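Side-chain contacts in fumarylacetoacetate hydrolase (Burkholderia xenovorans, PDB 5TI1), which probably hydrolyses fumarylacetoacetate to fumarate and acetoacetate, the last step of phenylalanine and tyrosine breakdown, using a bound divalent metal ion: residues G150-Y155 with A358-S363; E181-Y186 with M349-A354; D307-P310 with L314-D317; L227-V232 with T344-M349. All blocks are in the same frame, centred on the assembly; numbering follows the deposited sequence.

Contact 1: G150-Y155 with A358-S363; sequences GYTDFY and AHHTVS. With MG (magnesium ion), chain K.
Thr-152, on strand 151-154, meets His-360, near the end of helix 353-362, through a single short hydrogen bond. Thr-152 OG1 lies 2.7 Å from His-360 NE2, at the edge of the imidazole and in its plane. Either group could donate, which makes a threonine and a histidine natural partners in a buried place. The threonine hydroxyl sits beside its own backbone N (chi1 -61°), and the imidazole comes to meet it from the opposite direction. This in-plane bond probably restrains how the imidazole can turn. The methyl on the other branch also touches the ring, with Thr-152 CG2 3.6 Å from His-360 CD2.

Asp-153, the next residue, turns from the helix to the metal, and its OD2 is 2.3 Å from the magnesium ion. Glu-226, Glu-228 and Asp-260 supply the other protein ligands.

Phe-154 returns to the helix side. Its outermost carbon reaches the histidine, CZ lying 3.9 Å from His-360 CD2, and the two rings are steeply inclined, with planes at 74°. A large apolar ring suits this buried seam, where it needs no polar partner. Phe-277 of the second subunit also meets the His-360 ring, which brings the dimer interface up to this helix.

The strand thus has two working faces: Thr-152 and Phe-154 pack on a helix, while Asp-153 between them binds metal. This is the alternation of a beta strand at the acidic metal site characteristic of the FAH family, here two aspartates and two glutamates.

Contact 2: E181-Y186 with M349-A354; sequences EMPIGY and MYWTMA
Trp-351 swings its indole beside its own backbone N (chi1 -64°), and chi2 of 102° turns the ring broadside to Pro-183. The pyrrolidine lies over one face of the indole. Pro-183 CD stands 3.7 Å from the centroid of the six-membered ring of Trp-351 and only 8° off its normal, a CH-pi contact. At the five-membered end, Pro-183 CB comes within 3.6 Å of Trp-351 CG, which means the proline spans both rings. Met-182 C lies over the same face nearer the rim, while Met-182 N comes in obliquely, 3.4 Å from Trp-351 CZ2. On the opposite face Tyr-350 CD1 lies near the rim, its ring turned edge-on to the indole.

Pro-183 is also the centre of an inverse gamma turn, a tight bend that a proline's restricted phi favours. The indole N-H of Trp-351 bonds to the carbonyl of Trp-179, while Glu-181 forms a salt bridge with Arg-214 of the second subunit.

Proline and tryptophan suit each other because the C-H bonds next to the proline nitrogen are slightly polarised and the indole is rich in pi electrons. The contact is therefore held by dispersion and weak electrostatics, with the one polar atom of the indole satisfied elsewhere.

Contact 3: D307-P310 with L314-D317; sequences DPQP and LRHD
Hydrogen bonding joins Arg-315 to the backbone of Pro-310. Arg-315 NE donates to Pro-310 O at 2.8 Å, and the bond is nearly straight, with an N-H...O angle of 170°. The carbonyl oxygen lies at the edge of the guanidinium, almost in its plane. Arg-315 NH2 adds a second, weak bond to Pro-310 O at 3.4 Å, and one oxygen is thereby gripped by two nitrogens. A water extends the network: it donates to Gln-309 O at 2.9 Å and accepts weakly from Arg-315 NH2.

Stacking comes next. The amide of Gln-309 lies flat over one face of the guanidinium, the planes only 5° apart, with Gln-309 CD 3.7 Å from Arg-315 CZ. Both chains are extended, and Gln-309 CG stands opposite its backbone N (chi1 -177°), which carries the amide up to the arginine. Flat, polar and exposed, the two groups can stack while their edges keep hydrogen-bonding capacity.

Apolar packing forms the buried side, where Pro-310 CB meets Leu-314 CB at 3.9 Å. Pro-310 also rests on Trp-351, and Leu-314 on Pro-183 and His-359, placing these hydrophobic residues against the body of the domain. The dimer partner is close too: Arg-214 of the second subunit bonds to Gln-309 O.

The contact closes a short, irregular turn in the long connection between strands 300-301 and 321-331. An extended arginine reaching a carbonyl five residues earlier spans the bend, a surface-loop feature with a hydrophobic underside, away from the metal site.

Contact 4: L227-V232 with T344-M349; sequences LETGFV and TNFKHM. With MG (magnesium ion), chain K.
Thr-344, next to last in strand 339-345, touches Leu-227 methyl to methyl, with Thr-344 CG2 3.5 Å from Leu-227 CD2. The leucine and threonine lie alongside, running opposite ways. At Thr-344 the hydroxyl is turned opposite the backbone N (chi1 -172°), which leaves the methyl to face the leucine. A beta-branched residue suits an extended strand, and the leucine supplies apolar bulk between two sheets.

Asn-345 points away from strand 223-233 and shapes the chain instead. Its OD1 accepts from Lys-347 N at 2.7 Å, on a lone pair in the carbonyl plane, making an Asx turn that leads from the strand into the 3-10 segment 346-348. Its ND2 bonds to Asp-323. Asparagine suits this place because its short amide can reach the backbone just ahead.

Phe-346 then points back across to Thr-229. The threonine hydroxyl approaches the ring obliquely, Thr-229 OG1 being 3.1 Å from Phe-346 CE1, and Thr-229 CG2 is 3.8 Å from Phe-346 CD1. The two side chains run roughly perpendicular to each other. Met-255 and Ile-324 also pack on the phenylalanine, and a large apolar ring suits this buried place between the strands.

Between Leu-227 and Thr-229, Glu-228 points the other way, and its OE1 binds the magnesium ion at 2.2 Å. Strand 223-233 thus packs one face on the end of strand 339-345, from another sheet, and on the 3-10 segment that follows, and offers the other face to the carboxylate-rich metal site of the FAH family.

Contacts 1, 2 and 4 are buried, whereas contact 3 is partly exposed. Contacts 1 and 4 adjoin the metal site: their segments each contribute one carboxylate to the same magnesium ion, and strand 223-233 a second through Glu-226; contact 1 includes a hydrogen bond, contact 4 only packing. Contact 1 uses helix 353-362 itself, contact 2 the residues leading into it, and the neighbouring strands 151-154 and 185-188 join them through Asp-153 O and Tyr-186 N. Contact 2 relies on an aromatic face, contact 3 on a guanidinium bonded to a carbonyl, stacked on an amide and linked through water; they adjoin where Trp-351 meets Pro-310. Contact 4 alone does not touch the second subunit.

Contact 1: G150-Y155 with A358-S363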
loop_
_atom_site.group_PDB
_atom_site.type_symbol
_atom_site.label_atom_id
_atom_site.label_comp_id
_atom_site.label_asym_id
_atom_site.label_seq_id
_atom_site.Cartn_x
_atom_site.Cartn_y
_atom_site.Cartn_z
ATOM N N GLY B 150 -3.080 -4.281 0.344
ATOM C CA GLY B 150 -2.197 -3.695 -0.647
ATOM C C GLY B 150 -2.869 -3.595 -2.003
ATOM O O GLY B 150 -3.614 -4.494 -2.411
ATOM N N TYR B 151 -2.607 -2.500 -2.711
ATOM C CA TYR B 151 -3.121 -2.273 -4.055
ATOM C C TYR B 151 -1.938 -2.075 -4.995
ATOM O O TYR B 151 -1.103 -1.193 -4.777
ATOM C CB TYR B 151 -4.082 -1.073 -4.078
ATOM C CG TYR B 151 -4.365 -0.492 -5.446
ATOM C CD1 TYR B 151 -4.641 -1.313 -6.532
ATOM C CD2 TYR B 151 -4.371 0.898 -5.646
ATOM C CE1 TYR B 151 -4.908 -0.778 -7.799
ATOM C CE2 TYR B 151 -4.629 1.439 -6.894
ATOM C CZ TYR B 151 -4.897 0.596 -7.967
ATOM O OH TYR B 151 -5.151 1.127 -9.206
ATOM N N THR B 152 -1.849 -2.929 -6.004
ATOM C CA THR B 152 -0.805 -2.903 -7.014
ATOM C C THR B 152 -1.452 -2.649 -8.367
ATOM O O THR B 152 -2.530 -3.182 -8.646
ATOM C CB THR B 152 -0.055 -4.245 -7.051
ATOM O OG1 THR B 152 0.571 -4.492 -5.784
ATOM C CG2 THR B 152 0.983 -4.251 -8.163
ATOM N N ASP B 153 -0.800 -1.861 -9.217
ATOM C CA ASP B 153 -1.358 -1.580 -10.536
ATOM C C ASP B 153 -0.332 -1.892 -11.614
ATOM O O ASP B 153 0.827 -1.477 -11.515
ATOM C CB ASP B 153 -1.825 -0.131 -10.654
ATOM C CG ASP B 153 -2.711 0.093 -11.865
ATOM O OD1 ASP B 153 -3.422 -0.860 -12.282
ATOM O OD2 ASP B 153 -2.678 1.216 -12.401
ATOM N N PHE B 154 -0.760 -2.631 -12.632
ATOM C CA PHE B 154 0.121 -3.004 -13.715
ATOM C C PHE B 154 -0.137 -2.098 -14.917
ATOM O O PHE B 154 -0.732 -1.019 -14.789
ATOM C CB PHE B 154 -0.060 -4.497 -14.018
ATOM C CG PHE B 154 0.463 -5.382 -12.925
ATOM C CD1 PHE B 154 1.806 -5.758 -12.902
ATOM C CD2 PHE B 154 -0.368 -5.797 -11.892
ATOM C CE1 PHE B 154 2.306 -6.553 -11.876
ATOM C CE2 PHE B 154 0.127 -6.591 -10.857
ATOM C CZ PHE B 154 1.468 -6.968 -10.853
ATOM N N TYR B 155 0.295 -2.543 -16.094
ATOM C CA TYR B 155 0.403 -1.696 -17.273
ATOM C C TYR B 155 0.411 -2.597 -18.495
ATOM O O TYR B 155 1.214 -2.407 -19.408
ATOM C CB TYR B 155 1.689 -0.870 -17.186
ATOM C CG TYR B 155 1.780 0.317 -18.112
ATOM C CD1 TYR B 155 1.071 1.487 -17.852
ATOM C CD2 TYR B 155 2.620 0.295 -19.211
ATOM C CE1 TYR B 155 1.178 2.580 -18.680
ATOM C CE2 TYR B 155 2.726 1.380 -20.055
ATOM C CZ TYR B 155 2.005 2.523 -19.784
ATOM O OH TYR B 155 2.111 3.607 -20.620
ATOM N N ALA B 358 2.867 -13.796 -10.753
ATOM C CA ALA B 358 4.168 -14.456 -10.770
ATOM C C ALA B 358 5.291 -13.430 -10.724
ATOM O O ALA B 358 6.221 -13.540 -9.914
ATOM C CB ALA B 358 4.285 -15.337 -12.014
ATOM N N HIS B 359 5.195 -12.396 -11.558
ATOM C CA HIS B 359 6.204 -11.347 -11.518
ATOM C C HIS B 359 6.150 -10.571 -10.205
ATOM O O HIS B 359 7.199 -10.255 -9.629
ATOM C CB HIS B 359 6.036 -10.411 -12.706
ATOM C CG HIS B 359 7.068 -9.333 -12.758
ATOM N ND1 HIS B 359 8.374 -9.573 -13.127
ATOM C CD2 HIS B 359 6.998 -8.017 -12.448
ATOM C CE1 HIS B 359 9.057 -8.444 -13.065
ATOM N NE2 HIS B 359 8.247 -7.487 -12.654
ATOM N N HIS B 360 4.942 -10.268 -9.711
ATOM C CA HIS B 360 4.802 -9.537 -8.449
ATOM C C HIS B 360 5.603 -10.191 -7.322
ATOM O O HIS B 360 6.196 -9.499 -6.488
ATOM C CB HIS B 360 3.327 -9.447 -8.050
ATOM C CG HIS B 360 3.015 -8.316 -7.115
ATOM N ND1 HIS B 360 3.914 -7.848 -6.178
ATOM C CD2 HIS B 360 1.903 -7.551 -6.983
ATOM C CE1 HIS B 360 3.366 -6.848 -5.506
ATOM N NE2 HIS B 360 2.146 -6.650 -5.973
ATOM N N THR B 361 5.635 -11.520 -7.287
ATOM C CA THR B 361 6.245 -12.249 -6.181
ATOM C C THR B 361 7.599 -12.871 -6.516
ATOM O O THR B 361 8.206 -13.498 -5.637
ATOM C CB THR B 361 5.284 -13.344 -5.697
ATOM O OG1 THR B 361 5.131 -14.339 -6.728
ATOM C CG2 THR B 361 3.922 -12.737 -5.375
ATOM N N VAL B 362 8.103 -12.710 -7.747
ATOM C CA VAL B 362 9.286 -13.461 -8.161
ATOM C C VAL B 362 10.508 -13.072 -7.336
ATOM O O VAL B 362 11.428 -13.881 -7.148
ATOM C CB VAL B 362 9.548 -13.272 -9.667
ATOM C CG1 VAL B 362 10.028 -11.859 -9.958
ATOM C CG2 VAL B 362 10.564 -14.309 -10.157
ATOM N N SER B 363 10.545 -11.844 -6.834
ATOM C CA SER B 363 11.652 -11.368 -6.023
ATOM C C SER B 363 11.417 -11.569 -4.532
ATOM O O SER B 363 12.282 -11.205 -3.728
ATOM C CB SER B 363 11.922 -9.888 -6.327
ATOM O OG SER B 363 12.560 -9.755 -7.595
HETATM MG MG MG K . -3.616 2.507 -14.000
#

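Contact 2: E181-Y186 with M349-A354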
loop_
_atom_site.group_PDB
_atom_site.type_symbol
_atom_site.label_atom_id
_atom_site.label_comp_id
_atom_site.label_asym_id
_atom_site.label_seq_id
_atom_site.Cartn_x
_atom_site.Cartn_y
_atom_site.Cartn_z
ATOM N N GLU B 181 9.379 -7.763 -21.751
ATOM C CA GLU B 181 10.089 -8.751 -20.949
ATOM C C GLU B 181 9.464 -8.965 -19.577
ATOM O O GLU B 181 9.787 -9.957 -18.918
ATOM C CB GLU B 181 11.560 -8.345 -20.777
ATOM C CG GLU B 181 12.332 -8.239 -22.090
ATOM C CD GLU B 181 12.912 -9.576 -22.552
ATOM O OE1 GLU B 181 12.845 -10.551 -21.776
ATOM O OE2 GLU B 181 13.437 -9.642 -23.681
ATOM N N MET B 182 8.582 -8.071 -19.128
ATOM C CA MET B 182 7.993 -8.224 -17.807
ATOM C C MET B 182 6.679 -7.465 -17.756
ATOM O O MET B 182 6.515 -6.456 -18.455
ATOM C CB MET B 182 8.943 -7.708 -16.717
ATOM C CG MET B 182 9.158 -6.217 -16.775
ATOM S SD MET B 182 10.064 -5.570 -15.370
ATOM C CE MET B 182 11.647 -6.360 -15.632
ATOM N N PRO B 183 5.735 -7.914 -16.951
ATOM C CA PRO B 183 4.549 -7.094 -16.703
ATOM C C PRO B 183 4.875 -5.991 -15.708
ATOM O O PRO B 183 4.717 -6.183 -14.499
ATOM C CB PRO B 183 3.535 -8.098 -16.144
ATOM C CG PRO B 183 4.381 -9.206 -15.565
ATOM C CD PRO B 183 5.618 -9.277 -16.401
ATOM N N ILE B 184 5.350 -4.844 -16.200
ATOM C CA ILE B 184 5.745 -3.780 -15.290
ATOM C C ILE B 184 4.534 -3.301 -14.488
ATOM O O ILE B 184 3.376 -3.403 -14.924
ATOM C CB ILE B 184 6.401 -2.601 -16.029
ATOM C CG1 ILE B 184 5.380 -1.871 -16.886
ATOM C CG2 ILE B 184 7.594 -3.062 -16.867
ATOM C CD1 ILE B 184 5.906 -0.579 -17.438
ATOM N N GLY B 185 4.812 -2.775 -13.301
ATOM C CA GLY B 185 3.772 -2.329 -12.394
ATOM C C GLY B 185 4.381 -1.496 -11.289
ATOM O O GLY B 185 5.601 -1.332 -11.201
ATOM N N TYR B 186 3.503 -0.983 -10.432
ATOM C CA TYR B 186 3.901 -0.107 -9.337
ATOM C C TYR B 186 2.944 -0.353 -8.174
ATOM O O TYR B 186 1.841 -0.871 -8.365
ATOM C CB TYR B 186 3.901 1.370 -9.781
ATOM C CG TYR B 186 2.518 1.914 -10.098
ATOM C CD1 TYR B 186 1.896 1.636 -11.308
ATOM C CD2 TYR B 186 1.826 2.695 -9.173
ATOM C CE1 TYR B 186 0.611 2.125 -11.590
ATOM C CE2 TYR B 186 0.553 3.183 -9.445
ATOM C CZ TYR B 186 -0.056 2.897 -10.651
ATOM O OH TYR B 186 -1.332 3.383 -10.905
ATOM N N MET B 349 -5.387 -8.138 -23.200
ATOM C CA MET B 349 -4.189 -7.861 -22.412
ATOM C C MET B 349 -3.034 -8.793 -22.787
ATOM O O MET B 349 -3.217 -9.998 -22.992
ATOM C CB MET B 349 -4.513 -7.973 -20.926
ATOM C CG MET B 349 -5.537 -6.945 -20.452
ATOM S SD MET B 349 -5.120 -5.221 -20.854
ATOM C CE MET B 349 -4.470 -4.671 -19.268
ATOM N N TYR B 350 -1.839 -8.208 -22.890
ATOM C CA TYR B 350 -0.636 -8.945 -23.274
ATOM C C TYR B 350 -0.114 -9.819 -22.134
ATOM O O TYR B 350 0.433 -10.899 -22.378
ATOM C CB TYR B 350 0.435 -7.948 -23.716
ATOM C CG TYR B 350 1.634 -8.530 -24.429
ATOM C CD1 TYR B 350 2.764 -8.923 -23.723
ATOM C CD2 TYR B 350 1.651 -8.652 -25.810
ATOM C CE1 TYR B 350 3.878 -9.443 -24.379
ATOM C CE2 TYR B 350 2.754 -9.166 -26.474
ATOM C CZ TYR B 350 3.864 -9.561 -25.755
ATOM O OH TYR B 350 4.962 -10.075 -26.413
ATOM N N TRP B 351 -0.243 -9.365 -20.890
ATOM C CA TRP B 351 0.193 -10.134 -19.725
ATOM C C TRP B 351 -1.035 -10.581 -18.945
ATOM O O TRP B 351 -1.920 -9.772 -18.658
ATOM C CB TRP B 351 1.123 -9.312 -18.823
ATOM C CG TRP B 351 2.433 -8.904 -19.450
ATOM C CD1 TRP B 351 2.756 -7.675 -19.953
ATOM C CD2 TRP B 351 3.603 -9.725 -19.624
ATOM N NE1 TRP B 351 4.049 -7.680 -20.428
ATOM C CE2 TRP B 351 4.588 -8.926 -20.242
ATOM C CE3 TRP B 351 3.910 -11.057 -19.317
ATOM C CZ2 TRP B 351 5.860 -9.417 -20.564
ATOM C CZ3 TRP B 351 5.178 -11.544 -19.640
ATOM C CH2 TRP B 351 6.135 -10.723 -20.251
ATOM N N THR B 352 -1.092 -11.862 -18.600
ATOM C CA THR B 352 -2.238 -12.371 -17.861
ATOM C C THR B 352 -2.109 -12.072 -16.370
ATOM O O THR B 352 -1.056 -11.665 -15.875
ATOM C CB THR B 352 -2.375 -13.874 -18.057
ATOM O OG1 THR B 352 -1.247 -14.518 -17.450
ATOM C CG2 THR B 352 -2.427 -14.196 -19.539
ATOM N N MET B 353 -3.211 -12.314 -15.651
ATOM C CA MET B 353 -3.194 -12.231 -14.194
ATOM C C MET B 353 -2.170 -13.182 -13.594
ATOM O O MET B 353 -1.455 -12.823 -12.653
ATOM C CB MET B 353 -4.586 -12.537 -13.646
ATOM C CG MET B 353 -5.633 -11.488 -13.971
ATOM S SD MET B 353 -7.268 -11.970 -13.369
ATOM C CE MET B 353 -7.693 -13.259 -14.545
ATOM N N ALA B 354 -2.097 -14.412 -14.115
ATOM C CA ALA B 354 -1.118 -15.368 -13.614
ATOM C C ALA B 354 0.292 -14.811 -13.748
ATOM O O ALA B 354 1.096 -14.868 -12.805
ATOM C CB ALA B 354 -1.256 -16.697 -14.364
#

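Contact 3: D307-P310 with L314-D317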
loop_
_atom_site.group_PDB
_atom_site.type_symbol
_atom_site.label_atom_id
_atom_site.label_comp_id
_atom_site.label_asym_id
_atom_site.label_seq_id
_atom_site.Cartn_x
_atom_site.Cartn_y
_atom_site.Cartn_z
ATOM N N ASP B 307 5.751 -12.105 -28.060
ATOM C CA ASP B 307 6.985 -12.112 -28.836
ATOM C C ASP B 307 7.827 -10.931 -28.372
ATOM O O ASP B 307 7.383 -9.783 -28.472
ATOM C CB ASP B 307 6.688 -12.034 -30.340
ATOM C CG ASP B 307 7.938 -12.175 -31.205
ATOM O OD1 ASP B 307 9.042 -12.394 -30.667
ATOM O OD2 ASP B 307 7.810 -12.071 -32.439
ATOM N N PRO B 308 9.035 -11.161 -27.839
ATOM C CA PRO B 308 9.706 -12.454 -27.652
ATOM C C PRO B 308 9.065 -13.334 -26.587
ATOM O O PRO B 308 8.269 -12.845 -25.787
ATOM C CB PRO B 308 11.118 -12.051 -27.221
ATOM C CG PRO B 308 10.937 -10.744 -26.564
ATOM C CD PRO B 308 9.862 -10.045 -27.352
ATOM N N GLN B 309 9.396 -14.622 -26.606
ATOM C CA GLN B 309 8.972 -15.517 -25.545
ATOM C C GLN B 309 9.559 -15.026 -24.228
ATOM O O GLN B 309 10.771 -14.788 -24.148
ATOM C CB GLN B 309 9.433 -16.947 -25.840
ATOM C CG GLN B 309 8.981 -17.973 -24.816
ATOM C CD GLN B 309 9.408 -19.392 -25.175
ATOM O OE1 GLN B 309 10.530 -19.627 -25.645
ATOM N NE2 GLN B 309 8.507 -20.345 -24.955
ATOM N N PRO B 310 8.747 -14.815 -23.196
ATOM C CA PRO B 310 9.294 -14.317 -21.932
ATOM C C PRO B 310 10.199 -15.347 -21.278
ATOM O O PRO B 310 10.207 -16.529 -21.633
ATOM C CB PRO B 310 8.047 -14.046 -21.081
ATOM C CG PRO B 310 6.933 -13.899 -22.080
ATOM C CD PRO B 310 7.272 -14.831 -23.195
ATOM N N LEU B 314 7.978 -16.690 -16.333
ATOM C CA LEU B 314 6.737 -16.051 -16.761
ATOM C C LEU B 314 5.912 -16.894 -17.730
ATOM O O LEU B 314 4.848 -16.439 -18.174
ATOM C CB LEU B 314 7.039 -14.691 -17.403
ATOM C CG LEU B 314 7.479 -13.589 -16.441
ATOM C CD1 LEU B 314 8.151 -12.462 -17.194
ATOM C CD2 LEU B 314 6.289 -13.075 -15.661
ATOM N N ARG B 315 6.355 -18.101 -18.068
ATOM C CA ARG B 315 5.689 -18.905 -19.085
ATOM C C ARG B 315 4.568 -19.738 -18.474
ATOM O O ARG B 315 4.673 -20.198 -17.337
ATOM C CB ARG B 315 6.695 -19.820 -19.788
ATOM C CG ARG B 315 7.821 -19.079 -20.476
ATOM C CD ARG B 315 8.780 -20.034 -21.155
ATOM N NE ARG B 315 10.016 -19.352 -21.523
ATOM C CZ ARG B 315 11.124 -19.965 -21.928
ATOM N NH1 ARG B 315 11.163 -21.289 -22.021
ATOM N NH2 ARG B 315 12.198 -19.249 -22.238
ATOM N N HIS B 316 3.484 -19.916 -19.230
ATOM C CA HIS B 316 2.443 -20.854 -18.829
ATOM C C HIS B 316 1.763 -21.432 -20.065
ATOM O O HIS B 316 1.473 -20.709 -21.023
ATOM C CB HIS B 316 1.396 -20.222 -17.887
ATOM C CG HIS B 316 0.767 -18.953 -18.394
ATOM N ND1 HIS B 316 0.745 -18.597 -19.725
ATOM C CD2 HIS B 316 0.133 -17.955 -17.733
ATOM C CE1 HIS B 316 0.130 -17.436 -19.863
ATOM N NE2 HIS B 316 -0.255 -17.023 -18.668
ATOM N N ASP B 317 1.532 -22.743 -20.031
ATOM C CA ASP B 317 0.762 -23.443 -21.042
ATOM C C ASP B 317 -0.732 -23.195 -20.850
ATOM O O ASP B 317 -1.193 -22.779 -19.779
ATOM C CB ASP B 317 1.034 -24.948 -20.984
ATOM C CG ASP B 317 2.490 -25.286 -21.191
ATOM O OD1 ASP B 317 3.102 -24.709 -22.114
ATOM O OD2 ASP B 317 3.020 -26.123 -20.429
HETATM O O HOH W 1 13.000 -16.566 -23.448
#

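Contact 4: L227-V232 with T344-M349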
loop_
_atom_site.group_PDB
_atom_site.type_symbol
_atom_site.label_atom_id
_atom_site.label_comp_id
_atom_site.label_asym_id
_atom_site.label_seq_id
_atom_site.Cartn_x
_atom_site.Cartn_y
_atom_site.Cartn_z
ATOM N N LEU B 227 -9.633 2.690 -17.634
ATOM C CA LEU B 227 -10.480 1.506 -17.628
ATOM C C LEU B 227 -9.624 0.283 -17.348
ATOM O O LEU B 227 -8.692 -0.010 -18.107
ATOM C CB LEU B 227 -11.199 1.353 -18.969
ATOM C CG LEU B 227 -11.760 -0.049 -19.236
ATOM C CD1 LEU B 227 -12.935 -0.340 -18.332
ATOM C CD2 LEU B 227 -12.190 -0.168 -20.687
ATOM N N GLU B 228 -9.934 -0.421 -16.260
ATOM C CA GLU B 228 -9.163 -1.584 -15.842
ATOM C C GLU B 228 -10.078 -2.604 -15.182
ATOM O O GLU B 228 -11.226 -2.318 -14.840
ATOM C CB GLU B 228 -8.062 -1.199 -14.846
ATOM C CG GLU B 228 -7.157 -0.070 -15.296
ATOM C CD GLU B 228 -5.971 0.107 -14.386
ATOM O OE1 GLU B 228 -5.369 1.199 -14.389
ATOM O OE2 GLU B 228 -5.651 -0.856 -13.666
ATOM N N THR B 229 -9.543 -3.801 -14.976
ATOM C CA THR B 229 -10.098 -4.729 -14.007
ATOM C C THR B 229 -9.134 -4.863 -12.831
ATOM O O THR B 229 -7.926 -4.630 -12.948
ATOM C CB THR B 229 -10.331 -6.110 -14.611
ATOM O OG1 THR B 229 -9.064 -6.687 -14.901
ATOM C CG2 THR B 229 -11.161 -6.017 -15.913
ATOM N N GLY B 230 -9.677 -5.251 -11.686
ATOM C CA GLY B 230 -8.819 -5.605 -10.571
ATOM C C GLY B 230 -9.138 -7.002 -10.101
ATOM O O GLY B 230 -10.315 -7.350 -9.961
ATOM N N PHE B 231 -8.128 -7.833 -9.880
ATOM C CA PHE B 231 -8.402 -9.115 -9.258
ATOM C C PHE B 231 -7.983 -9.085 -7.795
ATOM O O PHE B 231 -7.120 -8.305 -7.388
ATOM C CB PHE B 231 -7.746 -10.281 -10.010
ATOM C CG PHE B 231 -6.232 -10.252 -10.085
ATOM C CD1 PHE B 231 -5.458 -10.956 -9.168
ATOM C CD2 PHE B 231 -5.586 -9.619 -11.136
ATOM C CE1 PHE B 231 -4.067 -10.998 -9.280
ATOM C CE2 PHE B 231 -4.192 -9.661 -11.250
ATOM C CZ PHE B 231 -3.437 -10.354 -10.321
ATOM N N VAL B 232 -8.644 -9.917 -6.999
ATOM C CA VAL B 232 -8.541 -9.881 -5.547
ATOM C C VAL B 232 -7.894 -11.184 -5.085
ATOM O O VAL B 232 -8.312 -12.271 -5.498
ATOM C CB VAL B 232 -9.927 -9.661 -4.914
ATOM C CG1 VAL B 232 -9.892 -9.887 -3.423
ATOM C CG2 VAL B 232 -10.445 -8.233 -5.237
ATOM N N THR B 344 -14.479 -2.258 -25.215
ATOM C CA THR B 344 -13.313 -3.108 -25.456
ATOM C C THR B 344 -13.520 -4.446 -24.746
ATOM O O THR B 344 -14.650 -4.817 -24.410
ATOM C CB THR B 344 -12.021 -2.395 -25.021
ATOM O OG1 THR B 344 -10.888 -3.170 -25.432
ATOM C CG2 THR B 344 -11.979 -2.224 -23.512
ATOM N N ASN B 345 -12.425 -5.180 -24.530
ATOM C CA ASN B 345 -12.479 -6.506 -23.934
ATOM C C ASN B 345 -11.196 -6.763 -23.157
ATOM O O ASN B 345 -10.105 -6.415 -23.614
ATOM C CB ASN B 345 -12.669 -7.603 -25.000
ATOM C CG ASN B 345 -13.169 -8.914 -24.405
ATOM O OD1 ASN B 345 -12.466 -9.570 -23.631
ATOM N ND2 ASN B 345 -14.398 -9.290 -24.753
ATOM N N PHE B 346 -11.340 -7.377 -21.982
ATOM C CA PHE B 346 -10.192 -7.756 -21.167
ATOM C C PHE B 346 -9.305 -8.798 -21.861
ATOM O O PHE B 346 -8.115 -8.900 -21.546
ATOM C CB PHE B 346 -10.716 -8.261 -19.817
ATOM C CG PHE B 346 -9.645 -8.663 -18.836
ATOM C CD1 PHE B 346 -8.754 -7.733 -18.333
ATOM C CD2 PHE B 346 -9.567 -9.974 -18.379
ATOM C CE1 PHE B 346 -7.781 -8.110 -17.395
ATOM C CE2 PHE B 346 -8.601 -10.355 -17.448
ATOM C CZ PHE B 346 -7.711 -9.423 -16.952
ATOM N N LYS B 347 -9.836 -9.540 -22.834
ATOM C CA LYS B 347 -9.051 -10.599 -23.466
ATOM C C LYS B 347 -7.844 -10.078 -24.238
ATOM O O LYS B 347 -6.970 -10.880 -24.574
ATOM C CB LYS B 347 -9.929 -11.429 -24.407
ATOM C CG LYS B 347 -10.329 -10.732 -25.690
ATOM C CD LYS B 347 -11.371 -11.554 -26.426
ATOM C CE LYS B 347 -11.857 -10.856 -27.689
ATOM N NZ LYS B 347 -12.601 -11.791 -28.570
ATOM N N HIS B 348 -7.751 -8.770 -24.501
ATOM C CA HIS B 348 -6.655 -8.230 -25.303
ATOM C C HIS B 348 -5.368 -7.994 -24.519
ATOM O O HIS B 348 -4.345 -7.661 -25.131
ATOM C CB HIS B 348 -7.083 -6.920 -25.955
ATOM C CG HIS B 348 -8.262 -7.066 -26.858
ATOM N ND1 HIS B 348 -8.314 -8.017 -27.852
ATOM C CD2 HIS B 348 -9.437 -6.395 -26.914
ATOM C CE1 HIS B 348 -9.467 -7.922 -28.489
ATOM N NE2 HIS B 348 -10.168 -6.945 -27.938
ATOM N N MET B 349 -5.387 -8.138 -23.200
ATOM C CA MET B 349 -4.189 -7.861 -22.412
ATOM C C MET B 349 -3.034 -8.793 -22.787
ATOM O O MET B 349 -3.217 -9.998 -22.992
ATOM C CB MET B 349 -4.513 -7.973 -20.926
ATOM C CG MET B 349 -5.537 -6.945 -20.452
ATOM S SD MET B 349 -5.120 -5.221 -20.854
ATOM C CE MET B 349 -4.470 -4.671 -19.268
HETATM MG MG MG K . -3.616 2.507 -14.000
#